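Local coordinates for extracellular solute-binding protein family 5 (Brucella melitensis, PDB 4ONY) that probably binds peptides or related solutes in the periplasm and delivers them to an ABC transporter for import across the inner membrane, at residues 132-137 with 192-197; 124-129 with 209-214; 324-329 with 415-420; 352-357 with 546-551. All coordinates share one frame; numbering follows the deposited sequence.

Contact 1: residues 132-137 with 192-197; sequences TVDDVL and LPKHAI
D135 and K194 make the central bond: the backbone N of K194 donates to D135 OD1 at 2.8 Å, with an N-H...O angle of 150°. The donor meets OD1 on its anti side, 26° out of the carboxylate plane, and K194 CB packs against the same oxygen. Two residues before K194, L192 O lies 3.3 Å from D135 CB. At the surface K194 NZ comes within 3.1 Å of D134 OD2, on its syn lone pair, in a salt bridge that is doubtful, since D134 has a second conformer and OD2 also crowds K194 CD. The K194 chain is extended throughout, with CG anti to its backbone N (chi1 -172°), which carries the ammonium alongside the first turn of helix 133-146.

Water adds a further shell. One molecule donates to D135 OD1 at 2.6 Å and accepts from the backbone N of H195, while also lying 2.7 Å from H195 ND1 at the ring edge. The other nitrogen of that ring, NE2, bonds to D127. The second carboxylate oxygen, D135 OD2, accepts from the backbone N of T132 at 3.0 Å and from W125 NE1, so both oxygens are engaged and the rotation of the group is fixed. In return, D135 N donates to T132 OG1 at 3.2 Å. These reciprocal bonds form a capping box at the N terminus of helix 133-146, whose acidic third position also receives the backbone of the 192-197 loop.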
loop_
_atom_site.group_PDB
_atom_site.type_symbol
_atom_site.label_atom_id
_atom_site.label_comp_id
_atom_site.label_asym_id
_atom_site.label_seq_id
_atom_site.Cartn_x
_atom_site.Cartn_y
_atom_site.Cartn_z
ATOM N N THR A 132 20.872 21.059 11.039
ATOM C CA THR A 132 20.749 21.598 12.397
ATOM C C THR A 132 19.320 21.578 12.901
ATOM O O THR A 132 18.344 21.404 12.124
ATOM C CB THR A 132 21.213 23.073 12.466
ATOM O OG1 THR A 132 20.331 23.893 11.694
ATOM C CG2 THR A 132 22.636 23.240 11.951
ATOM N N VAL A 133 19.178 21.862 14.186
ATOM C CA VAL A 133 17.859 21.989 14.795
ATOM C C VAL A 133 17.116 23.139 14.159
ATOM O O VAL A 133 15.904 23.064 13.965
ATOM C CB VAL A 133 17.951 22.172 16.313
ATOM C CG1 VAL A 133 16.622 22.629 16.928
ATOM C CG2 VAL A 133 18.387 20.870 16.950
ATOM N N ASP A 134 17.837 24.201 13.819
ATOM C CA ASP A 134 17.228 25.303 13.126
ATOM C C ASP A 134 16.589 24.871 11.778
ATOM O O ASP A 134 15.521 25.347 11.428
ATOM C CB ASP A 134 18.244 26.410 12.922
ATOM C CG ASP A 134 17.591 27.701 12.591
ATOM O OD1 ASP A 134 16.803 28.190 13.429
ATOM O OD2 ASP A 134 17.866 28.212 11.495
ATOM N N ASP A 135 17.228 23.967 11.041
ATOM C CA ASP A 135 16.594 23.392 9.807
ATOM C C ASP A 135 15.280 22.682 10.115
ATOM O O ASP A 135 14.296 22.813 9.347
ATOM C CB ASP A 135 17.531 22.419 9.080
ATOM C CG ASP A 135 18.732 23.119 8.452
ATOM O OD1 ASP A 135 18.533 24.139 7.734
ATOM O OD2 ASP A 135 19.888 22.632 8.656
ATOM N N VAL A 136 15.231 21.932 11.222
ATOM C CA VAL A 136 13.998 21.236 11.619
ATOM C C VAL A 136 12.902 22.252 11.917
ATOM O O VAL A 136 11.776 22.121 11.441
ATOM C CB VAL A 136 14.198 20.341 12.851
ATOM C CG1 VAL A 136 12.882 19.647 13.249
ATOM C CG2 VAL A 136 15.304 19.320 12.618
ATOM N N LEU A 137 13.227 23.279 12.698
ATOM C CA LEU A 137 12.216 24.266 13.055
ATOM C C LEU A 137 11.705 24.958 11.807
ATOM O O LEU A 137 10.492 25.180 11.659
ATOM C CB LEU A 137 12.755 25.327 14.052
ATOM C CG LEU A 137 13.249 24.860 15.423
ATOM C CD1 LEU A 137 13.673 26.040 16.288
ATOM C CD2 LEU A 137 12.183 24.061 16.142
ATOM N N LEU A 192 14.280 19.925 5.683
ATOM C CA LEU A 192 14.595 20.875 4.621
ATOM C C LEU A 192 15.710 21.853 5.039
ATOM O O LEU A 192 15.823 22.211 6.213
ATOM C CB LEU A 192 13.364 21.722 4.286
ATOM C CG LEU A 192 12.115 20.943 3.890
ATOM C CD1 LEU A 192 10.959 21.851 3.515
ATOM C CD2 LEU A 192 12.394 19.988 2.715
ATOM N N PRO A 193 16.535 22.290 4.082
ATOM C CA PRO A 193 17.656 23.202 4.355
ATOM C C PRO A 193 17.283 24.687 4.352
ATOM O O PRO A 193 17.087 25.268 3.269
ATOM C CB PRO A 193 18.614 22.921 3.202
ATOM C CG PRO A 193 17.739 22.491 2.082
ATOM C CD PRO A 193 16.565 21.790 2.707
ATOM N N LYS A 194 17.209 25.300 5.537
ATOM C CA LYS A 194 16.901 26.719 5.659
ATOM C C LYS A 194 17.824 27.559 4.800
ATOM O O LYS A 194 17.352 28.472 4.112
ATOM C CB LYS A 194 17.062 27.189 7.093
ATOM C CG LYS A 194 16.567 28.609 7.325
ATOM C CD LYS A 194 16.651 28.976 8.789
ATOM C CE LYS A 194 16.057 30.339 9.043
ATOM N NZ LYS A 194 16.228 30.680 10.490
ATOM N N HIS A 195 19.116 27.238 4.805
ATOM C CA HIS A 195 20.092 28.075 4.110
ATOM C C HIS A 195 19.946 28.006 2.605
ATOM O O HIS A 195 20.370 28.920 1.941
ATOM C CB HIS A 195 21.526 27.689 4.449
ATOM C CG HIS A 195 21.984 26.435 3.762
ATOM N ND1 HIS A 195 21.661 25.177 4.228
ATOM C CD2 HIS A 195 22.736 26.247 2.650
ATOM C CE1 HIS A 195 22.192 24.273 3.422
ATOM N NE2 HIS A 195 22.867 24.897 2.473
ATOM N N ALA A 196 19.352 26.960 2.072
ATOM C CA ALA A 196 19.309 26.774 0.628
ATOM C C ALA A 196 17.963 27.061 -0.023
ATOM O O ALA A 196 17.832 26.844 -1.220
ATOM C CB ALA A 196 19.710 25.351 0.290
ATOM N N ILE A 197 16.940 27.420 0.748
ATOM C CA ILE A 197 15.610 27.592 0.196
ATOM C C ILE A 197 15.255 29.089 0.203
ATOM O O ILE A 197 15.364 29.756 1.218
ATOM C CB ILE A 197 14.585 26.762 0.979
ATOM C CG1 ILE A 197 14.681 25.314 0.545
ATOM C CG2 ILE A 197 13.166 27.248 0.727
ATOM C CD1 ILE A 197 14.027 24.334 1.483
HETATM O O HOH W 1 14.516 28.434 12.216
HETATM O O HOH W 2 20.605 25.352 6.706
#

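Contact 2: residues 124-129 with 209-214; sequences KWSDGQ and PPIGSG
S126 and G212 supply the backbone link: S126 N donates to G212 O at 2.9 Å, with an N-H...O angle of 146°. A water extends this polar pairing. It accepts from G212 N at 2.8 Å and lies 2.6 Å from S126 OG, so S126 and G212 are joined twice, once directly and once through solvent.

Van der Waals contact is centred on W125. Its six-membered ring approaches the other backbone with CE3 standing 3.5 Å from G212 C. W125 CG is anti to its carbonyl carbon (chi1 -56°), and this rotation directs CE3 and CZ3 to the G212-S213 peptide, with G212 C at the ring edge and near its plane. S213 CB touches W125 CE3 and also K124 O. I211 adds the apolar part: CG2 touches W125 CB at 4.0 Å, while CD1 reaches S126 OG at 3.8 Å.

Bonds within 124-129 hold the shape that makes this fit possible. W125 to G128 is a type I beta turn, closed by G128 N to W125 O at 2.9 Å, and D127 OD1 accepts from Q129 N at 3.0 Å, an Asx turn, while D127 OD2 is taken by H195. On the other segment, S213 OG is hydrogen-bonded to Q85 OE1.

The contact thus joins the loop between strand 114-119 and helix 133-146 to the loop leading into strand 216-222, with S126 also touching V217 on that strand.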
loop_
_atom_site.group_PDB
_atom_site.type_symbol
_atom_site.label_atom_id
_atom_site.label_comp_id
_atom_site.label_asym_id
_atom_site.label_seq_id
_atom_site.Cartn_x
_atom_site.Cartn_y
_atom_site.Cartn_z
ATOM N N LYS A 124 25.031 16.334 7.261
ATOM C CA LYS A 124 25.297 17.444 6.352
ATOM C C LYS A 124 24.409 17.385 5.111
ATOM O O LYS A 124 24.104 16.303 4.581
ATOM C CB LYS A 124 26.755 17.451 5.868
ATOM C CG LYS A 124 27.788 17.512 6.980
ATOM C CD LYS A 124 29.242 17.286 6.488
ATOM C CE LYS A 124 29.642 15.803 6.228
ATOM N NZ LYS A 124 29.862 14.867 7.432
ATOM N N TRP A 125 24.024 18.569 4.665
ATOM C CA TRP A 125 23.470 18.812 3.335
ATOM C C TRP A 125 24.510 18.434 2.281
ATOM O O TRP A 125 25.711 18.326 2.592
ATOM C CB TRP A 125 23.045 20.306 3.221
ATOM C CG TRP A 125 22.078 20.678 4.290
ATOM C CD1 TRP A 125 22.300 21.466 5.391
ATOM C CD2 TRP A 125 20.734 20.193 4.412
ATOM N NE1 TRP A 125 21.151 21.554 6.152
ATOM C CE2 TRP A 125 20.185 20.759 5.584
ATOM C CE3 TRP A 125 19.962 19.341 3.653
ATOM C CZ2 TRP A 125 18.878 20.486 6.007
ATOM C CZ3 TRP A 125 18.638 19.055 4.067
ATOM C CH2 TRP A 125 18.125 19.635 5.237
ATOM N N SER A 126 24.056 18.165 1.063
ATOM C CA SER A 126 24.953 17.712 -0.003
ATOM C C SER A 126 25.926 18.800 -0.417
ATOM O O SER A 126 26.920 18.496 -1.022
ATOM C CB SER A 126 24.181 17.230 -1.258
ATOM O OG SER A 126 23.413 18.259 -1.856
ATOM N N ASP A 127 25.651 20.068 -0.078
ATOM C CA ASP A 127 26.627 21.138 -0.279
ATOM C C ASP A 127 27.624 21.292 0.891
ATOM O O ASP A 127 28.435 22.201 0.903
ATOM C CB ASP A 127 25.905 22.474 -0.517
ATOM C CG ASP A 127 25.037 22.900 0.677
ATOM O OD1 ASP A 127 25.213 22.379 1.797
ATOM O OD2 ASP A 127 24.173 23.787 0.489
ATOM N N GLY A 128 27.595 20.391 1.866
ATOM C CA GLY A 128 28.565 20.428 2.953
ATOM C C GLY A 128 28.130 21.222 4.178
ATOM O O GLY A 128 28.789 21.140 5.198
ATOM N N GLN A 129 27.041 21.979 4.097
ATOM C CA GLN A 129 26.538 22.674 5.283
ATOM C C GLN A 129 25.904 21.703 6.295
ATOM O O GLN A 129 25.400 20.643 5.901
ATOM C CB GLN A 129 25.525 23.729 4.884
ATOM C CG GLN A 129 26.093 24.827 4.005
ATOM C CD GLN A 129 27.153 25.563 4.704
ATOM O OE1 GLN A 129 26.961 25.959 5.835
ATOM N NE2 GLN A 129 28.302 25.726 4.060
ATOM N N PRO A 209 18.015 21.971 -9.519
ATOM C CA PRO A 209 18.306 20.809 -8.675
ATOM C C PRO A 209 18.244 21.169 -7.187
ATOM O O PRO A 209 18.928 22.075 -6.765
ATOM C CB PRO A 209 19.734 20.413 -9.079
ATOM C CG PRO A 209 19.950 21.045 -10.435
ATOM C CD PRO A 209 19.137 22.315 -10.412
ATOM N N PRO A 210 17.384 20.486 -6.410
ATOM C CA PRO A 210 17.226 20.925 -5.024
ATOM C C PRO A 210 18.307 20.316 -4.116
ATOM O O PRO A 210 18.859 19.253 -4.417
ATOM C CB PRO A 210 15.832 20.378 -4.662
ATOM C CG PRO A 210 15.748 19.085 -5.429
ATOM C CD PRO A 210 16.529 19.318 -6.717
ATOM N N ILE A 211 18.579 20.969 -3.000
ATOM C CA ILE A 211 19.587 20.473 -2.061
ATOM C C ILE A 211 18.895 19.646 -0.987
ATOM O O ILE A 211 17.940 20.139 -0.371
ATOM C CB ILE A 211 20.274 21.649 -1.379
ATOM C CG1 ILE A 211 21.095 22.460 -2.391
ATOM C CG2 ILE A 211 21.137 21.181 -0.228
ATOM C CD1 ILE A 211 22.199 21.688 -3.093
ATOM N N GLY A 212 19.374 18.410 -0.776
ATOM C CA GLY A 212 18.910 17.591 0.349
ATOM C C GLY A 212 20.089 17.022 1.098
ATOM O O GLY A 212 21.260 17.339 0.759
ATOM N N SER A 213 19.798 16.213 2.132
ATOM C CA SER A 213 20.854 15.546 2.911
ATOM C C SER A 213 21.094 14.098 2.439
ATOM O O SER A 213 22.011 13.408 2.922
ATOM C CB SER A 213 20.522 15.601 4.402
ATOM O OG SER A 213 19.336 14.882 4.683
ATOM N N GLY A 214 20.289 13.639 1.486
ATOM C CA GLY A 214 20.379 12.280 1.034
ATOM C C GLY A 214 21.623 11.928 0.231
ATOM O O GLY A 214 22.395 12.788 -0.130
HETATM O O HOH W 3 21.139 17.249 -2.569
#

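Contact 3: residues 324-329 with 415-420; sequences DRRVRQ and SQAGFQ
D324 OD1 is gripped by two donors of R326, the side-chain NE at 3.1 Å and the backbone N at 3.0 Å. NE arrives along the syn lone pair, nearly straight at 167°, whereas the backbone N comes from the anti side as the N-cap bond of helix 325-333. R326 NH2 adds a 2.7 Å bond to the syn lone pair of D324 OD2. The guanidinium therefore holds the carboxylate side-on, close to a shared plane, and chi3 of R326 (-61°) bends the chain back to reach it.

That pinned, flat group is what A417 packs against: A417 CA lies over the centre of one guanidinium face, 3.9 Å above its plane. Beside it, V327 CG2 meets F419 CE1 at 3.6 Å and A417 CB at 4.0 Å. The partner backbone is shaped by a Schellman motif, in which G418 has positive phi and closes helix 404-416.

The closest direct contacts between the two segments are van der Waals, and a water links them by donating to D324 OD2 and to A417 O. The salt bridge is internal to 324-329, so the charges are probably largely balanced there, and the arginine offers the neighbouring helix end a flat surface.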
loop_
_atom_site.group_PDB
_atom_site.type_symbol
_atom_site.label_atom_id
_atom_site.label_comp_id
_atom_site.label_asym_id
_atom_site.label_seq_id
_atom_site.Cartn_x
_atom_site.Cartn_y
_atom_site.Cartn_z
ATOM N N ASP A 324 -29.557 -7.435 2.045
ATOM C CA ASP A 324 -29.651 -8.644 2.847
ATOM C C ASP A 324 -28.344 -9.364 2.692
ATOM O O ASP A 324 -27.991 -9.826 1.592
ATOM C CB ASP A 324 -30.837 -9.509 2.330
ATOM C CG ASP A 324 -31.157 -10.685 3.221
ATOM O OD1 ASP A 324 -30.238 -11.185 3.906
ATOM O OD2 ASP A 324 -32.343 -11.091 3.223
ATOM N N ARG A 325 -27.620 -9.554 3.790
ATOM C CA ARG A 325 -26.345 -10.221 3.687
ATOM C C ARG A 325 -26.405 -11.656 3.205
ATOM O O ARG A 325 -25.391 -12.178 2.707
ATOM C CB ARG A 325 -25.591 -10.212 5.021
ATOM C CG ARG A 325 -26.138 -11.166 6.069
ATOM C CD ARG A 325 -25.253 -11.076 7.345
ATOM N NE ARG A 325 -25.627 -12.087 8.347
ATOM C CZ ARG A 325 -25.063 -12.135 9.564
ATOM N NH1 ARG A 325 -24.185 -11.199 9.903
ATOM N NH2 ARG A 325 -25.381 -13.071 10.414
ATOM N N ARG A 326 -27.541 -12.320 3.405
ATOM C CA ARG A 326 -27.711 -13.671 2.899
ATOM C C ARG A 326 -27.726 -13.687 1.363
ATOM O O ARG A 326 -27.245 -14.645 0.732
ATOM C CB ARG A 326 -29.027 -14.299 3.416
ATOM C CG ARG A 326 -29.062 -14.458 4.926
ATOM C CD ARG A 326 -30.428 -14.839 5.453
ATOM N NE ARG A 326 -31.375 -13.804 5.115
ATOM C CZ ARG A 326 -32.657 -13.810 5.444
ATOM N NH1 ARG A 326 -33.168 -14.819 6.170
ATOM N NH2 ARG A 326 -33.440 -12.816 5.056
ATOM N N VAL A 327 -28.325 -12.653 0.763
ATOM C CA VAL A 327 -28.322 -12.517 -0.698
ATOM C C VAL A 327 -26.884 -12.263 -1.208
ATOM O O VAL A 327 -26.428 -12.877 -2.194
ATOM C CB VAL A 327 -29.275 -11.394 -1.126
ATOM C CG1 VAL A 327 -29.143 -11.079 -2.606
ATOM C CG2 VAL A 327 -30.721 -11.726 -0.776
ATOM N N ARG A 328 -26.175 -11.352 -0.551
ATOM C CA ARG A 328 -24.771 -11.088 -0.907
ATOM C C ARG A 328 -23.934 -12.365 -0.782
ATOM O O ARG A 328 -23.150 -12.681 -1.671
ATOM C CB ARG A 328 -24.176 -9.953 -0.045
ATOM C CG ARG A 328 -24.943 -8.647 -0.251
ATOM C CD ARG A 328 -24.217 -7.471 0.304
ATOM N NE ARG A 328 -23.945 -7.615 1.746
ATOM C CZ ARG A 328 -24.676 -7.177 2.751
ATOM N NH1 ARG A 328 -25.836 -6.618 2.559
ATOM N NH2 ARG A 328 -24.217 -7.319 3.990
ATOM N N GLN A 329 -24.143 -13.115 0.288
ATOM C CA GLN A 329 -23.418 -14.369 0.491
ATOM C C GLN A 329 -23.661 -15.356 -0.662
ATOM O O GLN A 329 -22.720 -15.914 -1.207
ATOM C CB GLN A 329 -23.841 -14.999 1.812
ATOM C CG GLN A 329 -23.053 -16.198 2.330
ATOM C CD GLN A 329 -23.770 -16.833 3.541
ATOM O OE1 GLN A 329 -24.861 -16.382 3.995
ATOM N NE2 GLN A 329 -23.208 -17.852 4.037
ATOM N N SER A 415 -33.292 -18.887 -1.506
ATOM C CA SER A 415 -34.609 -19.375 -1.083
ATOM C C SER A 415 -34.878 -19.074 0.405
ATOM O O SER A 415 -35.934 -18.565 0.749
ATOM C CB SER A 415 -34.771 -20.866 -1.387
ATOM O OG SER A 415 -34.684 -21.079 -2.777
ATOM N N GLN A 416 -33.893 -19.300 1.265
ATOM C CA GLN A 416 -34.021 -18.921 2.690
ATOM C C GLN A 416 -34.244 -17.415 2.865
ATOM O O GLN A 416 -34.901 -16.985 3.783
ATOM C CB GLN A 416 -32.762 -19.345 3.474
ATOM C CG GLN A 416 -32.548 -20.861 3.507
ATOM C CD GLN A 416 -33.604 -21.635 4.330
ATOM O OE1 GLN A 416 -33.580 -21.599 5.533
ATOM N NE2 GLN A 416 -34.469 -22.359 3.685
ATOM N N ALA A 417 -33.706 -16.614 1.944
ATOM C CA ALA A 417 -33.891 -15.162 1.953
ATOM C C ALA A 417 -35.107 -14.639 1.217
ATOM O O ALA A 417 -35.250 -13.448 1.072
ATOM C CB ALA A 417 -32.681 -14.504 1.382
ATOM N N GLY A 418 -35.991 -15.511 0.777
ATOM C CA GLY A 418 -37.299 -15.115 0.273
ATOM C C GLY A 418 -37.424 -15.141 -1.252
ATOM O O GLY A 418 -38.451 -14.757 -1.771
ATOM N N PHE A 419 -36.364 -15.551 -1.978
ATOM C CA PHE A 419 -36.425 -15.654 -3.422
ATOM C C PHE A 419 -37.319 -16.825 -3.836
ATOM O O PHE A 419 -37.472 -17.786 -3.074
ATOM C CB PHE A 419 -35.029 -15.836 -4.023
ATOM C CG PHE A 419 -34.257 -14.543 -4.179
ATOM C CD1 PHE A 419 -33.962 -13.762 -3.079
ATOM C CD2 PHE A 419 -33.855 -14.114 -5.416
ATOM C CE1 PHE A 419 -33.247 -12.570 -3.215
ATOM C CE2 PHE A 419 -33.166 -12.926 -5.573
ATOM C CZ PHE A 419 -32.880 -12.138 -4.467
ATOM N N GLN A 420 -37.900 -16.718 -5.037
ATOM C CA GLN A 420 -38.487 -17.844 -5.768
ATOM C C GLN A 420 -37.773 -18.005 -7.103
ATOM O O GLN A 420 -37.114 -17.105 -7.624
ATOM C CB GLN A 420 -39.954 -17.596 -6.072
ATOM C CG GLN A 420 -40.785 -17.094 -4.926
ATOM C CD GLN A 420 -41.137 -18.139 -3.924
ATOM O OE1 GLN A 420 -40.908 -19.338 -4.118
ATOM N NE2 GLN A 420 -41.695 -17.682 -2.805
HETATM O O HOH W 4 -34.147 -10.876 1.398
#

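Contact 4: residues 352-357 with 546-551; sequences TQSFWE and ALDRVL
The rings of F355 and W356 both turn an edge toward the D548 carboxylate. They flank an ST turn headed by S354, its OG accepting from W356 N at 2.9 Å; the turn lies in the loop that follows strand 350-351, in the mixed sheet of the lobe that also carries helix 537-553. D548 OD1 lies near the F355 ring plane, while L551 CD1 sits over one F355 face, 4.2 Å above it and toward the rim. The two ring planes stand 85° and 82° from the carboxylate plane, for F355 and W356 respectively.

L551 meets both rings, chiefly F355, where its CB packs 3.7 Å from CE2, while L547 packs on W356, CD2 to CH2 at the same distance. F355 is further enclosed by edge-to-face contacts with W503 and Y557, and L547 by helix 522-533.

D548 is buried, and its negative charge is probably offset by polar donors: S363 OG also bonds to OD2, and D548 CG, anti to its backbone N (chi1 -167°), extends both oxygens toward the loop. F355 N donates to OD1 at 2.9 Å on the syn side, and S354 OG donates to OD2 at 2.7 Å from above the carboxylate plane.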
loop_
_atom_site.group_PDB
_atom_site.type_symbol
_atom_site.label_atom_id
_atom_site.label_comp_id
_atom_site.label_asym_id
_atom_site.label_seq_id
_atom_site.Cartn_x
_atom_site.Cartn_y
_atom_site.Cartn_z
ATOM N N THR A 352 -8.014 -14.424 -3.735
ATOM C CA THR A 352 -7.929 -13.569 -2.556
ATOM C C THR A 352 -9.087 -13.967 -1.642
ATOM O O THR A 352 -10.221 -14.124 -2.087
ATOM C CB THR A 352 -8.054 -12.085 -2.957
ATOM O OG1 THR A 352 -6.925 -11.692 -3.763
ATOM C CG2 THR A 352 -8.134 -11.221 -1.724
ATOM N N GLN A 353 -8.804 -14.119 -0.371
ATOM C CA GLN A 353 -9.816 -14.509 0.606
ATOM C C GLN A 353 -10.021 -13.482 1.772
ATOM O O GLN A 353 -11.080 -13.428 2.303
ATOM C CB GLN A 353 -9.423 -15.849 1.239
ATOM C CG GLN A 353 -9.122 -16.965 0.254
ATOM C CD GLN A 353 -8.844 -18.260 0.974
ATOM O OE1 GLN A 353 -9.704 -18.869 1.550
ATOM N NE2 GLN A 353 -7.597 -18.610 1.034
ATOM N N SER A 354 -8.976 -12.761 2.162
ATOM C CA SER A 354 -8.964 -11.874 3.324
ATOM C C SER A 354 -8.702 -10.435 2.863
ATOM O O SER A 354 -8.025 -10.234 1.849
ATOM C CB SER A 354 -7.798 -12.287 4.222
ATOM O OG SER A 354 -7.538 -11.380 5.296
ATOM N N PHE A 355 -9.146 -9.485 3.671
ATOM C CA PHE A 355 -8.788 -8.091 3.479
ATOM C C PHE A 355 -7.347 -7.793 3.920
ATOM O O PHE A 355 -6.884 -6.696 3.693
ATOM C CB PHE A 355 -9.802 -7.200 4.199
ATOM C CG PHE A 355 -11.180 -7.261 3.584
ATOM C CD1 PHE A 355 -11.512 -6.431 2.565
ATOM C CD2 PHE A 355 -12.098 -8.176 4.004
ATOM C CE1 PHE A 355 -12.747 -6.479 1.983
ATOM C CE2 PHE A 355 -13.349 -8.257 3.422
ATOM C CZ PHE A 355 -13.679 -7.394 2.419
ATOM N N TRP A 356 -6.643 -8.774 4.518
ATOM C CA TRP A 356 -5.210 -8.653 4.766
ATOM C C TRP A 356 -4.518 -9.899 4.184
ATOM O O TRP A 356 -3.587 -10.454 4.761
ATOM C CB TRP A 356 -4.902 -8.419 6.274
ATOM C CG TRP A 356 -5.268 -7.002 6.653
ATOM C CD1 TRP A 356 -4.474 -5.886 6.571
ATOM C CD2 TRP A 356 -6.558 -6.538 7.065
ATOM N NE1 TRP A 356 -5.184 -4.749 6.917
ATOM C CE2 TRP A 356 -6.467 -5.112 7.218
ATOM C CE3 TRP A 356 -7.779 -7.170 7.310
ATOM C CZ2 TRP A 356 -7.534 -4.342 7.616
ATOM C CZ3 TRP A 356 -8.848 -6.402 7.712
ATOM C CH2 TRP A 356 -8.728 -4.985 7.861
ATOM N N GLU A 357 -4.967 -10.280 2.997
ATOM C CA GLU A 357 -4.495 -11.451 2.266
ATOM C C GLU A 357 -2.974 -11.605 2.257
ATOM O O GLU A 357 -2.241 -10.702 1.860
ATOM C CB GLU A 357 -4.987 -11.359 0.821
ATOM C CG GLU A 357 -4.602 -12.517 -0.101
ATOM C CD GLU A 357 -5.154 -13.855 0.338
ATOM O OE1 GLU A 357 -6.260 -13.906 0.885
ATOM O OE2 GLU A 357 -4.477 -14.884 0.126
ATOM N N ALA A 546 -10.031 -9.783 13.883
ATOM C CA ALA A 546 -11.437 -9.715 14.230
ATOM C C ALA A 546 -12.177 -8.812 13.247
ATOM O O ALA A 546 -13.265 -9.172 12.800
ATOM C CB ALA A 546 -11.617 -9.224 15.668
ATOM N N LEU A 547 -11.558 -7.681 12.853
ATOM C CA LEU A 547 -12.127 -6.810 11.819
ATOM C C LEU A 547 -12.304 -7.610 10.531
ATOM O O LEU A 547 -13.378 -7.608 9.933
ATOM C CB LEU A 547 -11.278 -5.548 11.573
ATOM C CG LEU A 547 -11.786 -4.575 10.480
ATOM C CD1 LEU A 547 -13.214 -4.101 10.723
ATOM C CD2 LEU A 547 -10.906 -3.346 10.377
ATOM N N ASP A 548 -11.255 -8.332 10.134
ATOM C CA ASP A 548 -11.303 -9.159 8.934
ATOM C C ASP A 548 -12.502 -10.113 8.976
ATOM O O ASP A 548 -13.258 -10.238 7.995
ATOM C CB ASP A 548 -9.971 -9.919 8.763
ATOM C CG ASP A 548 -9.821 -10.559 7.401
ATOM O OD1 ASP A 548 -10.128 -9.901 6.408
ATOM O OD2 ASP A 548 -9.291 -11.686 7.315
ATOM N N ARG A 549 -12.708 -10.743 10.122
ATOM C CA ARG A 549 -13.769 -11.753 10.281
ATOM C C ARG A 549 -15.145 -11.126 10.090
ATOM O O ARG A 549 -16.012 -11.695 9.434
ATOM C CB ARG A 549 -13.718 -12.447 11.630
ATOM C CG ARG A 549 -12.492 -13.320 11.851
ATOM C CD ARG A 549 -12.546 -14.088 13.168
ATOM N NE ARG A 549 -11.197 -14.469 13.576
ATOM C CZ ARG A 549 -10.527 -15.527 13.116
ATOM N NH1 ARG A 549 -11.070 -16.411 12.267
ATOM N NH2 ARG A 549 -9.271 -15.666 13.489
ATOM N N VAL A 550 -15.309 -9.925 10.631
ATOM C CA VAL A 550 -16.583 -9.241 10.502
ATOM C C VAL A 550 -16.869 -8.827 9.051
ATOM O O VAL A 550 -18.025 -8.941 8.572
ATOM C CB VAL A 550 -16.652 -8.003 11.424
ATOM C CG1 VAL A 550 -17.955 -7.244 11.171
ATOM C CG2 VAL A 550 -16.503 -8.402 12.897
ATOM N N LEU A 551 -15.827 -8.337 8.368
ATOM C CA LEU A 551 -15.962 -7.862 7.030
ATOM C C LEU A 551 -16.249 -8.998 6.039
ATOM O O LEU A 551 -17.146 -8.884 5.184
ATOM C CB LEU A 551 -14.709 -7.081 6.607
ATOM C CG LEU A 551 -14.416 -5.773 7.300
ATOM C CD1 LEU A 551 -13.055 -5.220 6.868
ATOM C CD2 LEU A 551 -15.498 -4.723 7.018
#

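Overall arrangement
From the N terminus, contact 2 opens first, at 124-129, and contact 1 opens at 132-137; contact 1 closes at 192-197 before contact 2 closes at 209-214, so the smaller loop lies within the larger. Their centres are 11 Å apart and they touch directly, joining helix 133-146 and the turn before it to the long connection that leads into strand 216-222. Contacts 3 and 4 come after both, on the opposite side of the chain's centre, and cross each other: their segments alternate as 324-329, 352-357, 415-420, 546-551. Contact 3 brings helix 325-333 to the end of helix 404-416, and contact 4 sets the loop after strand 350-351 on helix 537-553, with centres 22 Å apart.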